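PDB 3PZL: agmatine ureohydrolase from Thermoplasma volcanium GSS1, which probably hydrolyses agmatine to putrescine and urea, as a two-manganese enzyme of the arginase family. Local coordinates for residues 70-73 and 74-77; 125-128 and 129-133. All coordinates share one frame; numbering follows the deposited sequence.

Contact 1. Residues 70-73 and 74-77; sequences SYEY and SYGI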
loop_
_atom_site.group_PDB
_atom_site.type_symbol
_atom_site.label_atom_id
_atom_site.label_comp_id
_atom_site.label_asym_id
_atom_site.label_seq_id
_atom_site.Cartn_x
_atom_site.Cartn_y
_atom_site.Cartn_z
ATOM N N SER B 70 4.114 -21.335 -20.670
ATOM C CA SER B 70 4.372 -22.739 -20.390
ATOM C C SER B 70 5.672 -23.210 -21.065
ATOM O O SER B 70 6.225 -24.282 -20.751
ATOM C CB SER B 70 3.209 -23.609 -20.830
ATOM O OG SER B 70 1.983 -23.058 -20.402
ATOM N N TYR B 71 6.176 -22.407 -21.994
ATOM C CA TYR B 71 7.371 -22.775 -22.715
ATOM C C TYR B 71 8.482 -21.824 -22.346
ATOM O O TYR B 71 8.295 -20.596 -22.373
ATOM C CB TYR B 71 7.105 -22.706 -24.211
ATOM C CG TYR B 71 8.314 -22.937 -25.072
ATOM C CD1 TYR B 71 9.099 -21.865 -25.508
ATOM C CD2 TYR B 71 8.665 -24.223 -25.465
ATOM C CE1 TYR B 71 10.213 -22.075 -26.309
ATOM C CE2 TYR B 71 9.772 -24.450 -26.262
ATOM C CZ TYR B 71 10.552 -23.372 -26.687
ATOM O OH TYR B 71 11.654 -23.592 -27.493
ATOM N N GLU B 72 9.642 -22.379 -22.006
ATOM C CA GLU B 72 10.757 -21.564 -21.585
ATOM C C GLU B 72 11.737 -21.344 -22.731
ATOM O O GLU B 72 12.418 -22.258 -23.193
ATOM C CB GLU B 72 11.460 -22.141 -20.356
ATOM C CG GLU B 72 12.810 -21.476 -20.109
ATOM C CD GLU B 72 12.729 -20.238 -19.273
ATOM O OE1 GLU B 72 11.800 -20.140 -18.458
ATOM O OE2 GLU B 72 13.574 -19.362 -19.406
ATOM N N TYR B 73 11.814 -20.097 -23.164
ATOM C CA TYR B 73 12.511 -19.717 -24.388
ATOM C C TYR B 73 14.004 -20.057 -24.358
ATOM O O TYR B 73 14.552 -20.607 -25.303
ATOM C CB TYR B 73 12.290 -18.218 -24.607
ATOM C CG TYR B 73 12.943 -17.646 -25.817
ATOM C CD1 TYR B 73 13.824 -16.565 -25.714
ATOM C CD2 TYR B 73 12.663 -18.169 -27.086
ATOM C CE1 TYR B 73 14.422 -16.031 -26.858
ATOM C CE2 TYR B 73 13.266 -17.648 -28.227
ATOM C CZ TYR B 73 14.139 -16.594 -28.106
ATOM O OH TYR B 73 14.719 -16.109 -29.252
ATOM N N SER B 74 14.651 -19.746 -23.250
ATOM C CA SER B 74 16.072 -19.879 -23.141
ATOM C C SER B 74 16.527 -21.327 -23.016
ATOM O O SER B 74 17.709 -21.615 -23.049
ATOM C CB SER B 74 16.547 -19.092 -21.939
ATOM O OG SER B 74 16.157 -17.748 -22.075
ATOM N N TYR B 75 15.604 -22.249 -22.842
ATOM C CA TYR B 75 15.987 -23.644 -22.722
ATOM C C TYR B 75 15.335 -24.536 -23.771
ATOM O O TYR B 75 15.753 -25.657 -23.986
ATOM C CB TYR B 75 15.703 -24.119 -21.319
ATOM C CG TYR B 75 16.445 -23.315 -20.274
ATOM C CD1 TYR B 75 17.806 -23.513 -20.043
ATOM C CD2 TYR B 75 15.787 -22.367 -19.514
ATOM C CE1 TYR B 75 18.491 -22.775 -19.086
ATOM C CE2 TYR B 75 16.440 -21.627 -18.555
ATOM C CZ TYR B 75 17.795 -21.835 -18.339
ATOM O OH TYR B 75 18.443 -21.077 -17.374
ATOM N N GLY B 76 14.325 -24.001 -24.444
ATOM C CA GLY B 76 13.619 -24.737 -25.466
ATOM C C GLY B 76 12.949 -25.953 -24.891
ATOM O O GLY B 76 13.034 -27.023 -25.471
ATOM N N ILE B 77 12.294 -25.768 -23.748
ATOM C CA ILE B 77 11.633 -26.828 -23.013
ATOM C C ILE B 77 10.218 -26.410 -22.697
ATOM O O ILE B 77 9.993 -25.339 -22.112
ATOM C CB ILE B 77 12.349 -27.097 -21.696
ATOM C CG1 ILE B 77 13.733 -27.699 -21.974
ATOM C CG2 ILE B 77 11.490 -27.976 -20.755
ATOM C CD1 ILE B 77 13.684 -29.105 -22.621
#
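Tyr-71 brings its ring and hydroxyl alongside Gly-76 with CG trans to the backbone N (chi1 174°), so that CE2, CZ and the hydroxyl pass along the glycine, CZ lying 3.6 Å from Gly-76 CA. Glu-72 starts out the same way but bends at its second torsion, which lays its carboxylate roughly beside the ring of Tyr-75; the two side chains run alongside each other, their planes about 49° apart. Both belong to a tight hairpin closed by a G1 beta bulge, in which Gly-76 and Ile-77 both face Glu-72. Glu-72 N gives a straight bond to Ile-77 O (3.0 Å, 179°), while Glu-72 O accepts twice: from Gly-76 N at 2.9 Å, almost in line with the carbonyl, and from Tyr-75 N at 3.2 Å, which sits above the carbonyl plane. The positive phi of Gly-76 is one that glycine takes easily. An alanine in place of Tyr-71 would remove the ring and is likely to leave Gly-76 uncovered on that side and to cost Phe-189 of the second subunit its packing against this ring. Strands 71-72 and 77-78 form this small ribbon against helix 281-303, where Lys-288 makes a salt bridge to Glu-72 OE1 and Val-292 and Ala-295 pack on Tyr-75; helix 251-261 touches Ser-74 and Tyr-75 through Arg-255.

Contact 2. Residues 125-128 and 129-133; sequences SITV and GAVRA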
loop_
_atom_site.group_PDB
_atom_site.type_symbol
_atom_site.label_atom_id
_atom_site.label_comp_id
_atom_site.label_asym_id
_atom_site.label_seq_id
_atom_site.Cartn_x
_atom_site.Cartn_y
_atom_site.Cartn_z
ATOM N N SER B 125 13.725 -22.996 7.864
ATOM C CA SER B 125 13.949 -24.131 8.723
ATOM C C SER B 125 13.280 -25.385 8.199
ATOM O O SER B 125 13.589 -26.470 8.666
ATOM C CB SER B 125 13.487 -23.843 10.137
ATOM O OG SER B 125 12.109 -23.503 10.135
ATOM N N ILE B 126 12.392 -25.271 7.222
ATOM C CA ILE B 126 11.837 -26.469 6.623
ATOM C C ILE B 126 12.881 -27.302 5.883
ATOM O O ILE B 126 12.692 -28.504 5.697
ATOM C CB ILE B 126 10.691 -26.146 5.709
ATOM C CG1 ILE B 126 11.132 -25.238 4.563
ATOM C CG2 ILE B 126 9.585 -25.480 6.501
ATOM C CD1 ILE B 126 10.070 -24.993 3.513
ATOM N N THR B 127 13.963 -26.640 5.452
ATOM C CA THR B 127 15.098 -27.254 4.739
ATOM C C THR B 127 15.779 -28.346 5.558
ATOM O O THR B 127 16.136 -29.378 5.033
ATOM C CB THR B 127 16.118 -26.171 4.294
ATOM O OG1 THR B 127 15.545 -25.424 3.234
ATOM C CG2 THR B 127 17.372 -26.750 3.762
ATOM N N VAL B 128 15.928 -28.114 6.849
ATOM C CA VAL B 128 16.474 -29.109 7.754
ATOM C C VAL B 128 15.855 -30.491 7.458
ATOM O O VAL B 128 16.570 -31.490 7.306
ATOM C CB VAL B 128 16.268 -28.690 9.235
ATOM C CG1 VAL B 128 16.738 -29.755 10.193
ATOM C CG2 VAL B 128 16.973 -27.364 9.519
ATOM N N GLY B 129 14.532 -30.534 7.340
ATOM C CA GLY B 129 13.823 -31.762 7.072
ATOM C C GLY B 129 14.453 -32.445 5.898
ATOM O O GLY B 129 15.014 -33.530 6.028
ATOM N N ALA B 130 14.394 -31.785 4.754
ATOM C CA ALA B 130 14.934 -32.312 3.522
ATOM C C ALA B 130 16.392 -32.800 3.671
ATOM O O ALA B 130 16.757 -33.828 3.104
ATOM C CB ALA B 130 14.788 -31.283 2.417
ATOM N N VAL B 131 17.203 -32.105 4.472
ATOM C CA VAL B 131 18.612 -32.492 4.657
ATOM C C VAL B 131 18.785 -33.828 5.397
ATOM O O VAL B 131 19.778 -34.504 5.202
ATOM C CB VAL B 131 19.431 -31.412 5.381
ATOM C CG1 VAL B 131 20.919 -31.768 5.353
ATOM C CG2 VAL B 131 19.213 -30.048 4.744
ATOM N N ARG B 132 17.820 -34.203 6.235
ATOM C CA ARG B 132 17.868 -35.478 6.956
ATOM C C ARG B 132 17.714 -36.618 5.966
ATOM O O ARG B 132 18.136 -37.733 6.245
ATOM C CB ARG B 132 16.743 -35.595 7.997
ATOM C CG ARG B 132 16.895 -34.755 9.254
ATOM C CD ARG B 132 15.620 -34.839 10.086
ATOM N NE ARG B 132 15.631 -33.978 11.270
ATOM C CZ ARG B 132 14.615 -33.850 12.122
ATOM N NH1 ARG B 132 13.488 -34.534 11.953
ATOM N NH2 ARG B 132 14.730 -33.028 13.145
ATOM N N ALA B 133 17.103 -36.338 4.819
ATOM C CA ALA B 133 16.798 -37.381 3.868
ATOM C C ALA B 133 17.939 -37.700 2.872
ATOM O O ALA B 133 17.905 -38.709 2.144
ATOM C CB ALA B 133 15.508 -37.070 3.180
#
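The guanidinium of Arg-132, the one flat side-chain group here, has Val-128 as its neighbour one turn back: CG1 of the valine approaches it obliquely, 4.5 Å from Arg-132 NE. The closer touch comes lower on the arginine, where CG lies 3.8 Å from Val-128 O. The chain then runs extended from CG to NE, carrying the charged end away from the backbone to Asp-101, which makes a salt bridge with NH1.

One residue earlier on each turn, Thr-127 and Val-131 meet through their methyls, CG2 to CG2 at 3.9 Å, with the two side chains crossing at a slant. The threonine places CG2 trans to its backbone N and OG1 beside that N (chi1 -72°), and this divides its work: the methyl faces along the helix to the valine, while the hydroxyl is hydrogen-bonded to Asp-269 and Ser-227. Val-131 CG2 also has the backbone oxygen of Thr-127 as a neighbour.

Two i to i+4 backbone bonds tie the turns together. Val-131 N reaches Thr-127 O at 3.0 Å, and Arg-132 N reaches Val-128 O at 3.2 Å with a more bent N-H angle of 139°. Gly-129 N adds a weak bond to Ile-126 O, three residues back.

This short helix, 126-132, follows the manganese ligand His-124, whose side chain is about 3 Å from that of Thr-127 at their nearest atoms. Asp-269 and Ser-227 lie on the parallel central strands 265-271 and 223-229; helix 96-112 meets Ala-130 through Val-107, and helix 163-171 covers Val-128 and Val-131 through Val-163 and Leu-171.

Overall arrangement
Contact 1 and contact 2 fall on opposite sides of the chain's centre, about 30 Å apart between centres, and no secondary-structure element is common to them. Residues 125-133 form a buried helix among the layers of the alpha/beta fold, next to the manganese site, and no other subunit touches them. Residues 70-77 form a partly buried peripheral hairpin, away from the metals, where a second subunit packs on Tyr-71, Tyr-73 and Ser-74. The chemistry follows: aromatic side chains and a bulged turn with a glycine at positive phi outside, against small aliphatic contacts and helical backbone bonding inside. In both, a charged side chain turns outward to an oppositely charged residue on another helix.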